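Long-range contact in A rubisco-like protein (Burkholderia fungorum, PDB 3NWR), which probably acts as a lyase-type enzyme related to rubisco, with a catalytic domain of the TIM-barrel kind: residues A59-A70 and P88-P99. Numbering follows the deposited sequence. Where two conformers were deposited one is given.
Sequences ASVLRIEELEAA and PWRRARITLSFP
Glu66 and Arg90 form a two-pronged salt bridge: Arg90 NH2 reaches Glu66 OE1 at 2.8 Å and Arg90 NE reaches Glu66 OE2 at 2.9 Å. Carboxylate and guanidinium lie nearly coplanar, 24° apart, and both oxygens are met on their syn side; arginine suits this place because side-on pairing points two N-H groups at the two oxygens at once. A bend in the arginine chain at chi3 (67°) turns its NE edge to the acid. Glu66 OE2 also accepts from a water that donates to Leu67 O and accepts from Arg91 N, standing in for the second backbone bond of this pair; Leu67 N still bonds Arg91 O directly. On the other face of the sheet, Arg91 NH1 donates to Glu68 O (2.8 Å), which lies in the guanidinium plane, while Leu67 CD1 sits over one face of that group.

The antiparallel strands 60-70 and 89-99 belong to the four-stranded sheet of the rubisco-type N-terminal domain, 60-70 at its edge. Leu62 and Arg63 both face Thr95 in a classic beta bulge, with Leu62 N bonded to Thr95 O and Thr95 N to Arg63 O. Thr95 lays CG2 over the Arg63 guanidinium while its OG1 bonds Asp18 of the adjoining strand.

Branched apolar side chains fill the face bearing Val61, Ile64, Ile94 and Leu96: Val61 CG2 meets Leu96 CD2 at 3.7 Å, and Ile64 lies alongside Ile94; both isoleucines reach helix 27-37, Ile94 packing on Ala31 and Met34. Beyond them, Ala59 CB rests 3.7 Å from Phe98 CD2.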
ATOM      1  N   ALA A  59      -0.564  -9.443 -22.754  1.00 19.37           N
ATOM      2  CA  ALA A  59      -0.396  -7.992 -22.832  1.00 18.09           C
ATOM      3  C   ALA A  59       0.660  -7.660 -23.884  1.00 18.29           C
ATOM      4  O   ALA A  59       1.518  -8.485 -24.192  1.00 19.71           O
ATOM      5  CB  ALA A  59       0.007  -7.422 -21.476  1.00 17.99           C
ATOM      6  N   SER A  60       0.604  -6.456 -24.436  0.59 18.80           N
ATOM      7  CA  SER A  60       1.577  -6.074 -25.451  0.59 20.21           C
ATOM      8  C   SER A  60       2.169  -4.699 -25.199  0.59 18.78           C
ATOM      9  O   SER A  60       1.590  -3.875 -24.486  0.59 18.73           O
ATOM     10  CB  SER A  60       0.946  -6.119 -26.842  0.59 21.64           C
ATOM     11  OG  SER A  60      -0.159  -5.245 -26.911  0.59 20.78           O
ATOM     12  N   VAL A  61       3.332  -4.467 -25.792  1.00 18.38           N
ATOM     13  CA  VAL A  61       4.009  -3.185 -25.693  1.00 19.54           C
ATOM     14  C   VAL A  61       3.580  -2.328 -26.877  1.00 20.75           C
ATOM     15  O   VAL A  61       3.824  -2.691 -28.031  1.00 24.55           O
ATOM     16  CB  VAL A  61       5.530  -3.366 -25.709  1.00 20.24           C
ATOM     17  CG1 VAL A  61       6.219  -2.022 -25.588  1.00 21.28           C
ATOM     18  CG2 VAL A  61       5.965  -4.304 -24.584  1.00 22.75           C
ATOM     19  N   LEU A  62       2.921  -1.209 -26.597  1.00 16.56           N
ATOM     20  CA  LEU A  62       2.382  -0.353 -27.655  1.00 19.22           C
ATOM     21  C   LEU A  62       3.348   0.764 -28.024  1.00 19.47           C
ATOM     22  O   LEU A  62       3.341   1.245 -29.156  1.00 20.15           O
ATOM     23  CB  LEU A  62       1.046   0.272 -27.240  1.00 19.77           C
ATOM     24  CG  LEU A  62      -0.161  -0.648 -27.063  1.00 26.84           C
ATOM     25  CD1 LEU A  62      -1.410   0.182 -26.783  1.00 23.68           C
ATOM     26  CD2 LEU A  62      -0.353  -1.539 -28.286  1.00 31.67           C
ATOM     27  N   ARG A  63       4.156   1.196 -27.062  1.00 17.23           N
ATOM     28  CA  ARG A  63       5.049   2.332 -27.280  1.00 17.51           C
ATOM     29  C   ARG A  63       6.324   2.175 -26.484  1.00 19.18           C
ATOM     30  O   ARG A  63       6.294   1.761 -25.326  1.00 18.05           O
ATOM     31  CB  ARG A  63       4.375   3.652 -26.871  1.00 17.61           C
ATOM     32  CG  ARG A  63       3.196   4.052 -27.743  1.00 28.44           C
ATOM     33  CD  ARG A  63       2.726   5.483 -27.470  1.00 30.74           C
ATOM     34  NE  ARG A  63       1.752   5.555 -26.383  1.00 35.89           N
ATOM     35  CZ  ARG A  63       0.472   5.212 -26.502  1.00 36.77           C
ATOM     36  NH1 ARG A  63       0.007   4.754 -27.658  1.00 41.54           N
ATOM     37  NH2 ARG A  63      -0.344   5.316 -25.463  1.00 37.42           N
ATOM     38  N   ILE A  64       7.446   2.526 -27.100  1.00 16.57           N
ATOM     39  CA  ILE A  64       8.702   2.643 -26.384  1.00 16.53           C
ATOM     40  C   ILE A  64       9.372   3.917 -26.864  1.00 21.61           C
ATOM     41  O   ILE A  64       9.415   4.185 -28.067  1.00 20.90           O
ATOM     42  CB  ILE A  64       9.645   1.462 -26.664  1.00 20.08           C
ATOM     43  CG1 ILE A  64       8.998   0.143 -26.245  1.00 21.30           C
ATOM     44  CG2 ILE A  64      10.972   1.661 -25.934  1.00 21.99           C
ATOM     45  CD1 ILE A  64       9.688  -1.079 -26.803  1.00 28.47           C
ATOM     46  N   GLU A  65       9.869   4.717 -25.932  1.00 16.25           N
ATOM     47  CA  GLU A  65      10.648   5.898 -26.293  1.00 19.37           C
ATOM     48  C   GLU A  65      11.859   5.963 -25.392  1.00 19.65           C
ATOM     49  O   GLU A  65      11.720   6.138 -24.185  1.00 19.07           O
ATOM     50  CB  GLU A  65       9.832   7.186 -26.149  1.00 22.21           C
ATOM     51  CG  GLU A  65      10.632   8.434 -26.525  1.00 28.38           C
ATOM     52  CD  GLU A  65       9.889   9.735 -26.254  1.00 39.71           C
ATOM     53  OE1 GLU A  65       8.806   9.700 -25.634  1.00 41.33           O
ATOM     54  OE2 GLU A  65      10.398  10.802 -26.660  1.00 48.83           O
ATOM     55  N   GLU A  66      13.051   5.810 -25.961  1.00 17.78           N
ATOM     56  CA  GLU A  66      14.253   5.875 -25.143  1.00 19.12           C
ATOM     57  C   GLU A  66      14.588   7.317 -24.769  1.00 21.73           C
ATOM     58  O   GLU A  66      14.499   8.222 -25.595  1.00 22.22           O
ATOM     59  CB  GLU A  66      15.445   5.208 -25.829  1.00 23.90           C
ATOM     60  CG  GLU A  66      16.706   5.244 -24.971  1.00 24.19           C
ATOM     61  CD  GLU A  66      17.551   3.997 -25.099  1.00 25.38           C
ATOM     62  OE1 GLU A  66      17.215   3.116 -25.922  1.00 28.87           O
ATOM     63  OE2 GLU A  66      18.561   3.893 -24.379  1.00 26.18           O
ATOM     64  N   LEU A  67      14.962   7.511 -23.506  1.00 18.90           N
ATOM     65  CA  LEU A  67      15.289   8.816 -22.963  1.00 20.06           C
ATOM     66  C   LEU A  67      16.788   8.867 -22.709  1.00 19.03           C
ATOM     67  O   LEU A  67      17.511   7.928 -23.038  1.00 21.88           O
ATOM     68  CB  LEU A  67      14.530   9.029 -21.651  1.00 20.04           C
ATOM     69  CG  LEU A  67      13.025   8.778 -21.733  1.00 21.00           C
ATOM     70  CD1 LEU A  67      12.356   8.840 -20.354  1.00 23.77           C
ATOM     71  CD2 LEU A  67      12.378   9.760 -22.698  1.00 24.79           C
ATOM     72  N   GLU A  68      17.256   9.962 -22.121  1.00 23.71           N
ATOM     73  CA  GLU A  68      18.658  10.066 -21.740  1.00 28.39           C
ATOM     74  C   GLU A  68      18.991   9.025 -20.668  1.00 26.72           C
ATOM     75  O   GLU A  68      18.250   8.862 -19.696  1.00 25.93           O
ATOM     76  CB  GLU A  68      18.978  11.476 -21.241  1.00 32.16           C
ATOM     77  CG  GLU A  68      20.455  11.709 -20.965  1.00 36.95           C
ATOM     78  CD  GLU A  68      20.747  13.119 -20.492  1.00 47.53           C
ATOM     79  OE1 GLU A  68      21.938  13.498 -20.451  1.00 49.86           O
ATOM     80  OE2 GLU A  68      19.788  13.850 -20.163  1.00 54.56           O
ATOM     81  N   ALA A  69      20.095   8.310 -20.856  1.00 26.03           N
ATOM     82  CA  ALA A  69      20.496   7.277 -19.913  1.00 23.67           C
ATOM     83  C   ALA A  69      20.996   7.883 -18.613  1.00 29.28           C
ATOM     84  O   ALA A  69      21.387   9.054 -18.568  1.00 29.60           O
ATOM     85  CB  ALA A  69      21.562   6.373 -20.520  1.00 24.69           C
ATOM     86  N   ALA A  70      20.968   7.085 -17.552  1.00 24.66           N
ATOM     87  CA  ALA A  70      21.528   7.496 -16.271  1.00 26.31           C
ATOM     88  C   ALA A  70      22.964   6.991 -16.158  1.00 27.08           C
ATOM     89  O   ALA A  70      23.289   5.901 -16.640  1.00 29.00           O
ATOM     90  CB  ALA A  70      20.670   6.973 -15.122  1.00 25.77           C
ATOM     91  N   PRO A  88      25.763   1.967 -19.509  1.00 28.42           N
ATOM     92  CA  PRO A  88      24.959   2.919 -18.736  1.00 28.10           C
ATOM     93  C   PRO A  88      23.591   2.334 -18.398  1.00 24.71           C
ATOM     94  O   PRO A  88      23.244   1.254 -18.874  1.00 24.78           O
ATOM     95  CB  PRO A  88      24.779   4.098 -19.702  1.00 30.60           C
ATOM     96  CG  PRO A  88      25.734   3.850 -20.834  1.00 37.36           C
ATOM     97  CD  PRO A  88      25.892   2.377 -20.916  1.00 33.38           C
ATOM     98  N   TRP A  89      22.829   3.050 -17.582  1.00 24.05           N
ATOM     99  CA  TRP A  89      21.499   2.590 -17.203  1.00 21.91           C
ATOM    100  C   TRP A  89      20.446   3.307 -18.025  1.00 18.93           C
ATOM    101  O   TRP A  89      20.065   4.445 -17.745  1.00 21.22           O
ATOM    102  CB  TRP A  89      21.302   2.718 -15.690  1.00 21.29           C
ATOM    103  CG  TRP A  89      22.137   1.698 -15.015  1.00 20.75           C
ATOM    104  CD1 TRP A  89      21.751   0.451 -14.622  1.00 19.70           C
ATOM    105  CD2 TRP A  89      23.538   1.792 -14.737  1.00 24.16           C
ATOM    106  NE1 TRP A  89      22.817  -0.230 -14.088  1.00 23.22           N
ATOM    107  CE2 TRP A  89      23.926   0.575 -14.143  1.00 24.41           C
ATOM    108  CE3 TRP A  89      24.497   2.795 -14.915  1.00 26.02           C
ATOM    109  CZ2 TRP A  89      25.232   0.331 -13.724  1.00 26.78           C
ATOM    110  CZ3 TRP A  89      25.796   2.550 -14.498  1.00 28.13           C
ATOM    111  CH2 TRP A  89      26.149   1.329 -13.912  1.00 24.17           C
ATOM    112  N   ARG A  90      20.021   2.632 -19.084  1.00 18.41           N
ATOM    113  CA  ARG A  90      19.137   3.218 -20.061  1.00 17.94           C
ATOM    114  C   ARG A  90      17.758   3.495 -19.475  1.00 17.74           C
ATOM    115  O   ARG A  90      17.297   2.783 -18.583  1.00 19.54           O
ATOM    116  CB  ARG A  90      19.053   2.314 -21.291  1.00 19.92           C
ATOM    117  CG  ARG A  90      20.435   2.016 -21.886  1.00 22.78           C
ATOM    118  CD  ARG A  90      20.399   0.873 -22.894  1.00 23.16           C
ATOM    119  NE  ARG A  90      19.639   1.235 -24.083  1.00 22.82           N
ATOM    120  CZ  ARG A  90      19.515   0.458 -25.153  1.00 23.37           C
ATOM    121  NH1 ARG A  90      20.094  -0.736 -25.181  1.00 23.75           N
ATOM    122  NH2 ARG A  90      18.800   0.870 -26.189  1.00 22.91           N
ATOM    123  N   ARG A  91      17.112   4.533 -19.980  1.00 18.57           N
ATOM    124  CA  ARG A  91      15.786   4.903 -19.514  1.00 18.30           C
ATOM    125  C   ARG A  91      14.821   4.967 -20.680  1.00 19.98           C
ATOM    126  O   ARG A  91      15.191   5.361 -21.786  1.00 17.96           O
ATOM    127  CB  ARG A  91      15.836   6.242 -18.780  1.00 19.10           C
ATOM    128  CG  ARG A  91      16.551   6.149 -17.435  1.00 22.05           C
ATOM    129  CD  ARG A  91      16.875   7.515 -16.861  1.00 27.04           C
ATOM    130  NE  ARG A  91      15.679   8.286 -16.546  1.00 31.18           N
ATOM    131  CZ  ARG A  91      15.265   9.345 -17.238  1.00 29.91           C
ATOM    132  NH1 ARG A  91      15.945   9.763 -18.297  1.00 29.64           N
ATOM    133  NH2 ARG A  91      14.163   9.984 -16.875  1.00 28.53           N
ATOM    134  N   ALA A  92      13.580   4.566 -20.440  1.00 16.95           N
ATOM    135  CA  ALA A  92      12.566   4.645 -21.477  1.00 16.18           C
ATOM    136  C   ALA A  92      11.176   4.830 -20.900  1.00 17.26           C
ATOM    137  O   ALA A  92      10.877   4.332 -19.810  1.00 17.25           O
ATOM    138  CB  ALA A  92      12.602   3.402 -22.352  1.00 16.71           C
ATOM    139  N   ARG A  93      10.337   5.556 -21.632  1.00 15.20           N
ATOM    140  CA  ARG A  93       8.909   5.605 -21.344  1.00 15.54           C
ATOM    141  C   ARG A  93       8.251   4.538 -22.195  1.00 19.64           C
ATOM    142  O   ARG A  93       8.516   4.450 -23.394  1.00 20.00           O
ATOM    143  CB  ARG A  93       8.305   6.974 -21.679  1.00 20.81           C
ATOM    144  CG  ARG A  93       6.851   7.106 -21.210  1.00 27.32           C
ATOM    145  CD  ARG A  93       6.211   8.446 -21.554  1.00 37.39           C
ATOM    146  NE  ARG A  93       4.803   8.466 -21.158  1.00 34.89           N
ATOM    147  CZ  ARG A  93       4.310   9.196 -20.162  1.00 35.61           C
ATOM    148  NH1 ARG A  93       5.106   9.995 -19.464  1.00 42.18           N
ATOM    149  NH2 ARG A  93       3.013   9.139 -19.873  1.00 37.86           N
ATOM    150  N   ILE A  94       7.408   3.714 -21.584  1.00 14.43           N
ATOM    151  CA  ILE A  94       6.754   2.650 -22.332  1.00 15.84           C
ATOM    152  C   ILE A  94       5.258   2.655 -22.065  1.00 18.39           C
ATOM    153  O   ILE A  94       4.801   3.170 -21.046  1.00 16.38           O
ATOM    154  CB  ILE A  94       7.334   1.270 -21.989  1.00 17.38           C
ATOM    155  CG1 ILE A  94       6.973   0.876 -20.553  1.00 18.10           C
ATOM    156  CG2 ILE A  94       8.854   1.257 -22.211  1.00 16.64           C
ATOM    157  CD1 ILE A  94       7.349  -0.542 -20.209  1.00 19.33           C
ATOM    158  N   THR A  95       4.496   2.101 -23.000  1.00 16.87           N
ATOM    159  CA  THR A  95       3.071   1.909 -22.793  1.00 15.58           C
ATOM    160  C   THR A  95       2.757   0.440 -22.978  1.00 17.73           C
ATOM    161  O   THR A  95       3.140  -0.153 -23.993  1.00 16.68           O
ATOM    162  CB  THR A  95       2.224   2.720 -23.795  1.00 16.80           C
ATOM    163  OG1 THR A  95       2.436   4.120 -23.587  1.00 18.34           O
ATOM    164  CG2 THR A  95       0.745   2.406 -23.615  1.00 17.76           C
ATOM    165  N   LEU A  96       2.078  -0.151 -21.994  1.00 15.52           N
ATOM    166  CA  LEU A  96       1.581  -1.515 -22.110  1.00 16.24           C
ATOM    167  C   LEU A  96       0.073  -1.522 -22.328  1.00 16.00           C
ATOM    168  O   LEU A  96      -0.645  -0.674 -21.801  1.00 17.04           O
ATOM    169  CB  LEU A  96       1.914  -2.343 -20.864  1.00 16.75           C
ATOM    170  CG  LEU A  96       3.390  -2.469 -20.506  1.00 18.53           C
ATOM    171  CD1 LEU A  96       3.557  -3.439 -19.337  1.00 17.21           C
ATOM    172  CD2 LEU A  96       4.190  -2.926 -21.704  1.00 19.68           C
ATOM    173  N   SER A  97      -0.394  -2.489 -23.112  1.00 16.16           N
ATOM    174  CA  SER A  97      -1.819  -2.703 -23.326  1.00 16.32           C
ATOM    175  C   SER A  97      -2.220  -4.029 -22.692  1.00 16.13           C
ATOM    176  O   SER A  97      -1.635  -5.065 -23.002  1.00 17.03           O
ATOM    177  CB  SER A  97      -2.130  -2.732 -24.826  1.00 17.87           C
ATOM    178  OG  SER A  97      -3.512  -2.943 -25.067  1.00 21.42           O
ATOM    179  N   PHE A  98      -3.203  -3.989 -21.793  1.00 15.91           N
ATOM    180  CA  PHE A  98      -3.654  -5.172 -21.062  1.00 17.47           C
ATOM    181  C   PHE A  98      -5.068  -5.563 -21.468  1.00 17.08           C
ATOM    182  O   PHE A  98      -5.951  -4.711 -21.498  1.00 17.41           O
ATOM    183  CB  PHE A  98      -3.674  -4.883 -19.558  1.00 18.76           C
ATOM    184  CG  PHE A  98      -2.315  -4.879 -18.912  1.00 16.31           C
ATOM    185  CD1 PHE A  98      -1.620  -3.693 -18.722  1.00 17.96           C
ATOM    186  CD2 PHE A  98      -1.747  -6.067 -18.472  1.00 18.16           C
ATOM    187  CE1 PHE A  98      -0.372  -3.700 -18.113  1.00 16.74           C
ATOM    188  CE2 PHE A  98      -0.492  -6.077 -17.867  1.00 18.41           C
ATOM    189  CZ  PHE A  98       0.192  -4.899 -17.694  1.00 16.11           C
ATOM    190  N   PRO A  99      -5.297  -6.854 -21.760  1.00 17.72           N
ATOM    191  CA  PRO A  99      -6.665  -7.301 -22.047  1.00 17.04           C
ATOM    192  C   PRO A  99      -7.531  -7.311 -20.790  1.00 16.74           C
ATOM    193  O   PRO A  99      -7.175  -7.942 -19.791  1.00 17.68           O
ATOM    194  CB  PRO A  99      -6.477  -8.738 -22.561  1.00 20.61           C
ATOM    195  CG  PRO A  99      -5.023  -8.892 -22.832  1.00 23.82           C
ATOM    196  CD  PRO A  99      -4.316  -7.939 -21.913  1.00 19.96           C
TER
HETATM  197  O   HOH W   1      18.713   5.542 -22.237  1.00 21.20           O